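Local coordinates for protein peptide amidase (Stenotrophomonas maltophilia, PDB 1M22) that is a peptide amidase of the amidase signature family and probably hydrolyses amide bonds through a serine-based catalytic site, at residues P93-A98 with S146-Q151; P46-V51 with Y156-S161; M451-G456 with A486-H491. All blocks are in the same frame, centred on the assembly; numbering follows the deposited sequence.

Contact 1: residues P93-A98 with S146-Q151; sequences PMATSA and SARGGQ
Arg148 presents the edge of its guanidinium group to Ser97 OG and one face to the methyl group of Ala95, tying a turn of the amidase signature fold to the loop that follows strand 82-86. Its CG is anti to the backbone N (chi1 180°) and the chain stays extended from CG to NE, which carries the charged end from the turn to the loop although the closest CA pair, Ser97 and Arg148, is 8.0 Å apart. NH1 donates to Ser97 OG over 3.0 Å. The bond is bent, with an N-H...O angle of 136°, and the hydroxyl is tilted 28° from the guanidinium plane. Ala95 CB approaches over one face, 4.0 Å from Arg148 NH2, while the aliphatic part joins in lower down, with Arg148 CD 3.4 Å from Ser97 OG.

Outside partners hold both polar ends. Arg148 NH2 forms a salt bridge with Glu53 OE1, which also accepts from Ala95 N, so one carboxylate oxygen of Glu53, on strand 51-54, joins the arginine to the backbone of the loop. Ser97 OG is hydrogen-bonded to Asp87 OD2 and to Gly99 N. Asp87 follows the active-site Lys86 in sequence; the side chains of Ser97 and Lys86 are about 10 Å apart, so the contact lies near the catalytic centre without being part of it.

The base of the arginine is braced within the small hairpin of strands 145-146 and 150-151. Gly150 N donates to Ser146 O over 2.8 Å, and in an ST motif Ser146 OG accepts from Gly149 N at 2.9 Å.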
loop_
_atom_site.group_PDB
_atom_site.type_symbol
_atom_site.label_atom_id
_atom_site.label_comp_id
_atom_site.label_asym_id
_atom_site.label_seq_id
_atom_site.Cartn_x
_atom_site.Cartn_y
_atom_site.Cartn_z
ATOM N N PRO A 93 15.467 -13.167 -7.015
ATOM C CA PRO A 93 15.234 -14.469 -7.648
ATOM C C PRO A 93 14.013 -15.192 -7.083
ATOM O O PRO A 93 13.857 -16.400 -7.260
ATOM C CB PRO A 93 16.520 -15.214 -7.337
ATOM C CG PRO A 93 16.762 -14.793 -5.919
ATOM C CD PRO A 93 16.457 -13.295 -5.928
ATOM N N MET A 94 13.153 -14.451 -6.396
ATOM C CA MET A 94 11.956 -15.025 -5.796
ATOM C C MET A 94 10.841 -15.170 -6.819
ATOM O O MET A 94 10.911 -14.628 -7.921
ATOM C CB MET A 94 11.472 -14.128 -4.660
ATOM C CG MET A 94 12.521 -13.861 -3.599
ATOM S SD MET A 94 12.263 -12.286 -2.766
ATOM C CE MET A 94 13.201 -11.199 -3.842
ATOM N N ALA A 95 9.811 -15.917 -6.453
ATOM C CA ALA A 95 8.676 -16.078 -7.339
ATOM C C ALA A 95 7.782 -14.868 -7.111
ATOM O O ALA A 95 7.933 -14.154 -6.119
ATOM C CB ALA A 95 7.918 -17.357 -7.003
ATOM N N THR A 96 6.879 -14.622 -8.051
ATOM C CA THR A 96 5.909 -13.540 -7.934
ATOM C C THR A 96 4.616 -14.278 -8.246
ATOM O O THR A 96 4.274 -14.499 -9.404
ATOM C CB THR A 96 6.174 -12.416 -8.953
ATOM O OG1 THR A 96 7.443 -11.810 -8.668
ATOM C CG2 THR A 96 5.091 -11.348 -8.855
ATOM N N SER A 97 3.906 -14.663 -7.192
ATOM C CA SER A 97 2.702 -15.473 -7.336
ATOM C C SER A 97 1.340 -14.831 -7.165
ATOM O O SER A 97 0.329 -15.455 -7.499
ATOM C CB SER A 97 2.772 -16.639 -6.350
ATOM O OG SER A 97 2.609 -16.179 -5.013
ATOM N N ALA A 98 1.297 -13.609 -6.643
ATOM C CA ALA A 98 0.028 -12.944 -6.368
ATOM C C ALA A 98 -0.728 -13.818 -5.357
ATOM O O ALA A 98 -1.942 -13.695 -5.203
ATOM C CB ALA A 98 -0.794 -12.785 -7.647
ATOM N N SER A 146 -4.457 -16.285 0.920
ATOM C CA SER A 146 -4.054 -16.740 -0.404
ATOM C C SER A 146 -3.728 -18.225 -0.256
ATOM O O SER A 146 -3.395 -18.689 0.837
ATOM C CB SER A 146 -2.845 -15.960 -0.941
ATOM O OG SER A 146 -1.640 -16.331 -0.303
ATOM N N ALA A 147 -3.843 -18.975 -1.344
ATOM C CA ALA A 147 -3.571 -20.404 -1.280
ATOM C C ALA A 147 -2.105 -20.694 -0.979
ATOM O O ALA A 147 -1.786 -21.623 -0.237
ATOM C CB ALA A 147 -3.979 -21.071 -2.587
ATOM N N ARG A 148 -1.211 -19.889 -1.545
ATOM C CA ARG A 148 0.214 -20.094 -1.337
ATOM C C ARG A 148 0.733 -19.542 -0.012
ATOM O O ARG A 148 1.639 -20.119 0.589
ATOM C CB ARG A 148 1.002 -19.478 -2.498
ATOM C CG ARG A 148 2.507 -19.628 -2.385
ATOM C CD ARG A 148 3.199 -19.312 -3.704
ATOM N NE ARG A 148 4.653 -19.388 -3.591
ATOM C CZ ARG A 148 5.455 -18.335 -3.471
ATOM N NH1 ARG A 148 4.951 -17.109 -3.454
ATOM N NH2 ARG A 148 6.763 -18.507 -3.355
ATOM N N GLY A 149 0.155 -18.439 0.451
ATOM C CA GLY A 149 0.626 -17.841 1.691
ATOM C C GLY A 149 -0.210 -18.076 2.932
ATOM O O GLY A 149 0.203 -17.727 4.038
ATOM N N GLY A 150 -1.380 -18.675 2.769
ATOM C CA GLY A 150 -2.222 -18.902 3.924
ATOM C C GLY A 150 -2.872 -17.616 4.395
ATOM O O GLY A 150 -3.043 -16.668 3.624
ATOM N N GLN A 151 -3.208 -17.574 5.678
ATOM C CA GLN A 151 -3.877 -16.427 6.273
ATOM C C GLN A 151 -2.975 -15.510 7.085
ATOM O O GLN A 151 -2.420 -15.911 8.106
ATOM C CB GLN A 151 -5.007 -16.921 7.174
ATOM C CG GLN A 151 -5.805 -15.813 7.830
ATOM C CD GLN A 151 -6.610 -15.013 6.829
ATOM O OE1 GLN A 151 -7.459 -15.558 6.121
ATOM N NE2 GLN A 151 -6.347 -13.712 6.764
#

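Contact 2: residues P46-V51 with Y156-S161; sequences PRLRAV and YRISHS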
loop_
_atom_site.group_PDB
_atom_site.type_symbol
_atom_site.label_atom_id
_atom_site.label_comp_id
_atom_site.label_asym_id
_atom_site.label_seq_id
_atom_site.Cartn_x
_atom_site.Cartn_y
_atom_site.Cartn_z
ATOM N N PRO A 46 3.135 -16.415 17.135
ATOM C CA PRO A 46 1.795 -15.984 16.721
ATOM C C PRO A 46 1.446 -16.326 15.271
ATOM O O PRO A 46 0.282 -16.252 14.879
ATOM C CB PRO A 46 1.820 -14.479 16.984
ATOM C CG PRO A 46 3.249 -14.124 16.751
ATOM C CD PRO A 46 3.987 -15.252 17.444
ATOM N N ARG A 47 2.453 -16.701 14.485
ATOM C CA ARG A 47 2.255 -17.079 13.086
ATOM C C ARG A 47 1.522 -16.008 12.284
ATOM O O ARG A 47 0.445 -16.252 11.740
ATOM C CB ARG A 47 1.463 -18.387 12.991
ATOM C CG ARG A 47 2.112 -19.591 13.644
ATOM C CD ARG A 47 1.210 -20.807 13.489
ATOM N NE ARG A 47 1.738 -21.988 14.162
ATOM C CZ ARG A 47 1.112 -23.158 14.217
ATOM N NH1 ARG A 47 -0.070 -23.309 13.637
ATOM N NH2 ARG A 47 1.669 -24.178 14.856
ATOM N N LEU A 48 2.114 -14.823 12.200
ATOM C CA LEU A 48 1.492 -13.729 11.466
ATOM C C LEU A 48 1.355 -14.020 9.975
ATOM O O LEU A 48 0.448 -13.504 9.323
ATOM C CB LEU A 48 2.300 -12.447 11.666
ATOM C CG LEU A 48 2.453 -11.959 13.109
ATOM C CD1 LEU A 48 3.336 -10.719 13.138
ATOM C CD2 LEU A 48 1.087 -11.652 13.706
ATOM N N ARG A 49 2.255 -14.846 9.448
ATOM C CA ARG A 49 2.265 -15.209 8.034
ATOM C C ARG A 49 2.225 -14.000 7.106
ATOM O O ARG A 49 1.530 -13.995 6.084
ATOM C CB ARG A 49 1.111 -16.159 7.706
ATOM C CG ARG A 49 1.171 -17.463 8.484
ATOM C CD ARG A 49 0.519 -18.597 7.719
ATOM N NE ARG A 49 1.365 -19.051 6.620
ATOM C CZ ARG A 49 1.113 -20.121 5.873
ATOM N NH1 ARG A 49 0.032 -20.855 6.104
ATOM N NH2 ARG A 49 1.946 -20.462 4.900
ATOM N N ALA A 50 2.987 -12.973 7.461
ATOM C CA ALA A 50 3.053 -11.771 6.640
ATOM C C ALA A 50 4.014 -11.971 5.467
ATOM O O ALA A 50 3.843 -11.369 4.407
ATOM C CB ALA A 50 3.510 -10.591 7.483
ATOM N N VAL A 51 5.018 -12.820 5.662
ATOM C CA VAL A 51 6.029 -13.079 4.642
ATOM C C VAL A 51 5.770 -14.394 3.916
ATOM O O VAL A 51 5.833 -15.469 4.514
ATOM C CB VAL A 51 7.432 -13.105 5.284
ATOM C CG1 VAL A 51 8.487 -13.367 4.229
ATOM C CG2 VAL A 51 7.701 -11.779 5.978
ATOM N N TYR A 156 -2.086 -6.917 16.206
ATOM C CA TYR A 156 -2.682 -6.312 17.392
ATOM C C TYR A 156 -3.654 -7.264 18.081
ATOM O O TYR A 156 -3.938 -7.120 19.267
ATOM C CB TYR A 156 -3.375 -4.989 17.036
ATOM C CG TYR A 156 -2.387 -3.898 16.683
ATOM C CD1 TYR A 156 -1.831 -3.819 15.407
ATOM C CD2 TYR A 156 -1.944 -2.999 17.654
ATOM C CE1 TYR A 156 -0.851 -2.872 15.108
ATOM C CE2 TYR A 156 -0.965 -2.051 17.366
ATOM C CZ TYR A 156 -0.423 -1.996 16.092
ATOM O OH TYR A 156 0.562 -1.070 15.807
ATOM N N ARG A 157 -4.149 -8.238 17.326
ATOM C CA ARG A 157 -5.069 -9.258 17.832
ATOM C C ARG A 157 -5.085 -10.288 16.711
ATOM O O ARG A 157 -5.785 -10.119 15.716
ATOM C CB ARG A 157 -6.449 -8.654 18.055
ATOM C CG ARG A 157 -7.413 -9.534 18.807
ATOM C CD ARG A 157 -8.614 -8.674 19.158
ATOM N NE ARG A 157 -8.525 -8.272 20.525
ATOM C CZ ARG A 157 -8.406 -7.108 21.152
ATOM N NH1 ARG A 157 -8.337 -5.897 20.612
ATOM N NH2 ARG A 157 -8.351 -7.238 22.460
ATOM N N ILE A 158 -4.311 -11.357 16.880
ATOM C CA ILE A 158 -4.153 -12.363 15.830
ATOM C C ILE A 158 -5.385 -13.099 15.325
ATOM O O ILE A 158 -5.323 -13.778 14.303
ATOM C CB ILE A 158 -3.041 -13.381 16.205
ATOM C CG1 ILE A 158 -3.384 -14.110 17.505
ATOM C CG2 ILE A 158 -1.713 -12.653 16.341
ATOM C CD1 ILE A 158 -4.400 -15.222 17.346
ATOM N N SER A 159 -6.499 -12.951 16.026
ATOM C CA SER A 159 -7.749 -13.570 15.604
ATOM C C SER A 159 -8.450 -12.646 14.608
ATOM O O SER A 159 -9.402 -13.046 13.935
ATOM C CB SER A 159 -8.661 -13.756 16.808
ATOM O OG SER A 159 -8.861 -12.507 17.453
ATOM N N HIS A 160 -7.969 -11.408 14.517
ATOM C CA HIS A 160 -8.586 -10.422 13.648
ATOM C C HIS A 160 -7.888 -10.152 12.328
ATOM O O HIS A 160 -6.715 -10.465 12.137
ATOM C CB HIS A 160 -8.822 -9.127 14.433
ATOM C CG HIS A 160 -9.854 -9.275 15.509
ATOM N ND1 HIS A 160 -10.807 -8.316 15.778
ATOM C CD2 HIS A 160 -10.101 -10.297 16.362
ATOM C CE1 HIS A 160 -11.597 -8.744 16.748
ATOM N NE2 HIS A 160 -11.189 -9.944 17.119
ATOM N N SER A 161 -8.646 -9.554 11.419
ATOM C CA SER A 161 -8.187 -9.287 10.070
ATOM C C SER A 161 -7.140 -8.211 9.867
ATOM O O SER A 161 -7.148 -7.179 10.537
ATOM C CB SER A 161 -9.392 -8.951 9.192
ATOM O OG SER A 161 -9.003 -8.801 7.840
#
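Ile158 reaches Pro46 and Leu48 through a single methyl group. Its CB, directed at the opposite loop, still stands 5.0 Å from Pro46 CB. There the side chain forks. CG2, set anti to the carbonyl carbon, continues across the gap and comes within 4.0 Å of Pro46 CB. The same methyl lies 4.0 Å from Leu48 CD2, and since Pro46 CB and Leu48 CD2 are themselves 4.4 Å apart, CG2 seats in the notch between them. The other branch follows a different course: with chi1 at 60°, Ile158 CG1 lies between the backbone N and the carbonyl carbon and is 5.2 Å from Pro46 CB. At the tip, Ile158 CD1 is 6.3 Å from Pro46 CB, so this arm takes no part in the contact.

Leu48 meets the isoleucine at about a right angle, offering CD2 alone. Leu48 also touches Val171 of helix 167-174 and Ala175, whereas Pro46 leans on Leu41 of helix 27-43. The contact joins the loop leading to strand 51-54 with the loop leading to helix 167-174, with Leu48 buried and Ile158 exposed.

What presents Ile158 to its partners is a type I beta turn from Arg157 to His160, closed by His160 N donating to Arg157 O over 2.8 Å, with the isoleucine at its second position.

Contact 3: residues M451-G456 with A486-H491; sequences MGQIDG and ARRPPH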
loop_
_atom_site.group_PDB
_atom_site.type_symbol
_atom_site.label_atom_id
_atom_site.label_comp_id
_atom_site.label_asym_id
_atom_site.label_seq_id
_atom_site.Cartn_x
_atom_site.Cartn_y
_atom_site.Cartn_z
ATOM N N MET A 451 -4.006 7.513 14.136
ATOM C CA MET A 451 -4.574 8.566 14.966
ATOM C C MET A 451 -5.103 8.069 16.308
ATOM O O MET A 451 -5.697 8.829 17.070
ATOM C CB MET A 451 -5.671 9.324 14.210
ATOM C CG MET A 451 -7.001 8.621 14.075
ATOM S SD MET A 451 -8.270 9.852 13.670
ATOM C CE MET A 451 -8.195 10.800 15.063
ATOM N N GLY A 452 -4.878 6.793 16.599
ATOM C CA GLY A 452 -5.333 6.247 17.863
ATOM C C GLY A 452 -5.822 4.823 17.735
ATOM O O GLY A 452 -5.531 4.134 16.758
ATOM N N GLN A 453 -6.568 4.379 18.739
ATOM C CA GLN A 453 -7.108 3.031 18.744
ATOM C C GLN A 453 -8.476 3.020 19.399
ATOM O O GLN A 453 -8.823 3.929 20.154
ATOM C CB GLN A 453 -6.189 2.081 19.527
ATOM C CG GLN A 453 -4.799 1.898 18.940
ATOM C CD GLN A 453 -3.927 0.968 19.772
ATOM O OE1 GLN A 453 -2.808 0.634 19.380
ATOM N NE2 GLN A 453 -4.437 0.550 20.926
ATOM N N ILE A 454 -9.253 1.995 19.080
ATOM C CA ILE A 454 -10.565 1.791 19.674
ATOM C C ILE A 454 -10.496 0.352 20.174
ATOM O O ILE A 454 -10.303 -0.577 19.387
ATOM C CB ILE A 454 -11.711 1.923 18.645
ATOM C CG1 ILE A 454 -11.759 3.353 18.099
ATOM C CG2 ILE A 454 -13.042 1.558 19.303
ATOM C CD1 ILE A 454 -12.804 3.574 17.021
ATOM N N ASP A 455 -10.614 0.179 21.484
ATOM C CA ASP A 455 -10.557 -1.145 22.091
ATOM C C ASP A 455 -9.272 -1.889 21.724
ATOM O O ASP A 455 -9.288 -3.104 21.513
ATOM C CB ASP A 455 -11.772 -1.973 21.665
ATOM C CG ASP A 455 -13.085 -1.355 22.105
ATOM O OD1 ASP A 455 -13.238 -1.079 23.312
ATOM O OD2 ASP A 455 -13.965 -1.149 21.242
ATOM N N GLY A 456 -8.166 -1.156 21.637
ATOM C CA GLY A 456 -6.886 -1.767 21.317
ATOM C C GLY A 456 -6.582 -1.994 19.846
ATOM O O GLY A 456 -5.508 -2.488 19.507
ATOM N N ALA A 486 0.643 9.122 17.578
ATOM C CA ALA A 486 -0.355 8.168 18.045
ATOM C C ALA A 486 -0.056 6.690 17.869
ATOM O O ALA A 486 -0.624 5.862 18.585
ATOM C CB ALA A 486 -1.694 8.488 17.408
ATOM N N ARG A 487 0.809 6.335 16.930
ATOM C CA ARG A 487 1.095 4.921 16.739
ATOM C C ARG A 487 1.616 4.252 17.999
ATOM O O ARG A 487 2.428 4.813 18.734
ATOM C CB ARG A 487 2.106 4.694 15.618
ATOM C CG ARG A 487 2.540 3.230 15.538
ATOM C CD ARG A 487 3.508 2.938 14.409
ATOM N NE ARG A 487 4.267 1.726 14.713
ATOM C CZ ARG A 487 3.796 0.488 14.593
ATOM N NH1 ARG A 487 2.562 0.272 14.148
ATOM N NH2 ARG A 487 4.547 -0.538 14.971
ATOM N N ARG A 488 1.127 3.043 18.232
ATOM C CA ARG A 488 1.544 2.224 19.359
ATOM C C ARG A 488 1.808 0.855 18.746
ATOM O O ARG A 488 0.971 0.335 18.005
ATOM C CB ARG A 488 0.429 2.138 20.403
ATOM C CG ARG A 488 0.193 3.437 21.160
ATOM C CD ARG A 488 1.387 3.775 22.045
ATOM N NE ARG A 488 1.227 5.051 22.740
ATOM C CZ ARG A 488 1.359 6.242 22.164
ATOM N NH1 ARG A 488 1.658 6.333 20.877
ATOM N NH2 ARG A 488 1.196 7.347 22.880
ATOM N N PRO A 489 2.981 0.263 19.019
ATOM C CA PRO A 489 3.277 -1.053 18.450
ATOM C C PRO A 489 2.374 -2.136 19.023
ATOM O O PRO A 489 1.807 -1.981 20.106
ATOM C CB PRO A 489 4.739 -1.268 18.822
ATOM C CG PRO A 489 4.848 -0.557 20.140
ATOM C CD PRO A 489 4.082 0.723 19.885
ATOM N N PRO A 490 2.210 -3.242 18.285
ATOM C CA PRO A 490 1.365 -4.338 18.761
ATOM C C PRO A 490 2.063 -5.076 19.896
ATOM O O PRO A 490 3.289 -5.109 19.960
ATOM C CB PRO A 490 1.198 -5.203 17.517
ATOM C CG PRO A 490 2.503 -5.017 16.807
ATOM C CD PRO A 490 2.732 -3.527 16.935
ATOM N N HIS A 491 1.276 -5.652 20.794
ATOM C CA HIS A 491 1.837 -6.391 21.915
ATOM C C HIS A 491 1.655 -7.885 21.681
ATOM O O HIS A 491 0.533 -8.357 21.493
ATOM C CB HIS A 491 1.148 -5.982 23.220
ATOM C CG HIS A 491 1.700 -6.663 24.434
ATOM N ND1 HIS A 491 1.647 -8.028 24.611
ATOM C CD2 HIS A 491 2.322 -6.166 25.530
ATOM C CE1 HIS A 491 2.212 -8.343 25.764
ATOM N NE2 HIS A 491 2.629 -7.232 26.341
HETATM O O HOH W 1 -0.889 -1.367 20.864
#
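The backbones of 451-456 and 486-491 are closest at their starts, where the CA atoms of Met451 and Ala486 are 5.2 Å apart, and then diverge to 8.7 Å between the CA atoms of Gln453 and Arg488. At the near end Ala486 CB sits over the face of the Met451-Gly452 peptide, 3.6 Å from Met451 C and almost as close to Gly452 N. That peptide belongs to a classic beta bulge: Met451 and Gly452 both face Val459 on the adjoining strand 457-464, within the mixed central sheet of the amidase fold. Gly452 has a phi of 143°, a conformation in which a CB would collide with the preceding carbonyl oxygen. Met451 points its CB away from Ala486, and its side chain packs on Leu292 and Ala296 of helix 289-302.

Further along, Gln453 extends beyond CG until OE1 lies 3.7 Å from Arg488 CB, the two side chains crossing at about a right angle. A water donates to Gln453 OE1 (3.1 Å) and to Pro489 O (2.9 Å), bridging the widening gap. Arg488 bends at chi2 back to its own segment, where NH1 donates to Arg487 O over 2.7 Å from above the carbonyl plane and also to Arg485 O.

Contact 1 is nested within the chain loop closed by contact 2, and contact 3 follows both. Centres of contacts 1 and 2 are 16 Å apart, those of contacts 2 and 3 about 15 Å, and those of contacts 1 and 3 about 29 Å, with contact 2 intermediate. Arg49 packs against Gly149 and Gly150 on one side; on the other, Tyr156 OH bonds to Arg488 O at 2.6 Å and Arg157 NH1 to Asp455 O at 3.1 Å, both probable hydrogen bonds. Polar contacts thus join loops beside the edge strand 51-54 to strand 446-454 and the tail after helix 470-484, across one mixed sheet, with contacts 2 and 3 away from the annotated sites.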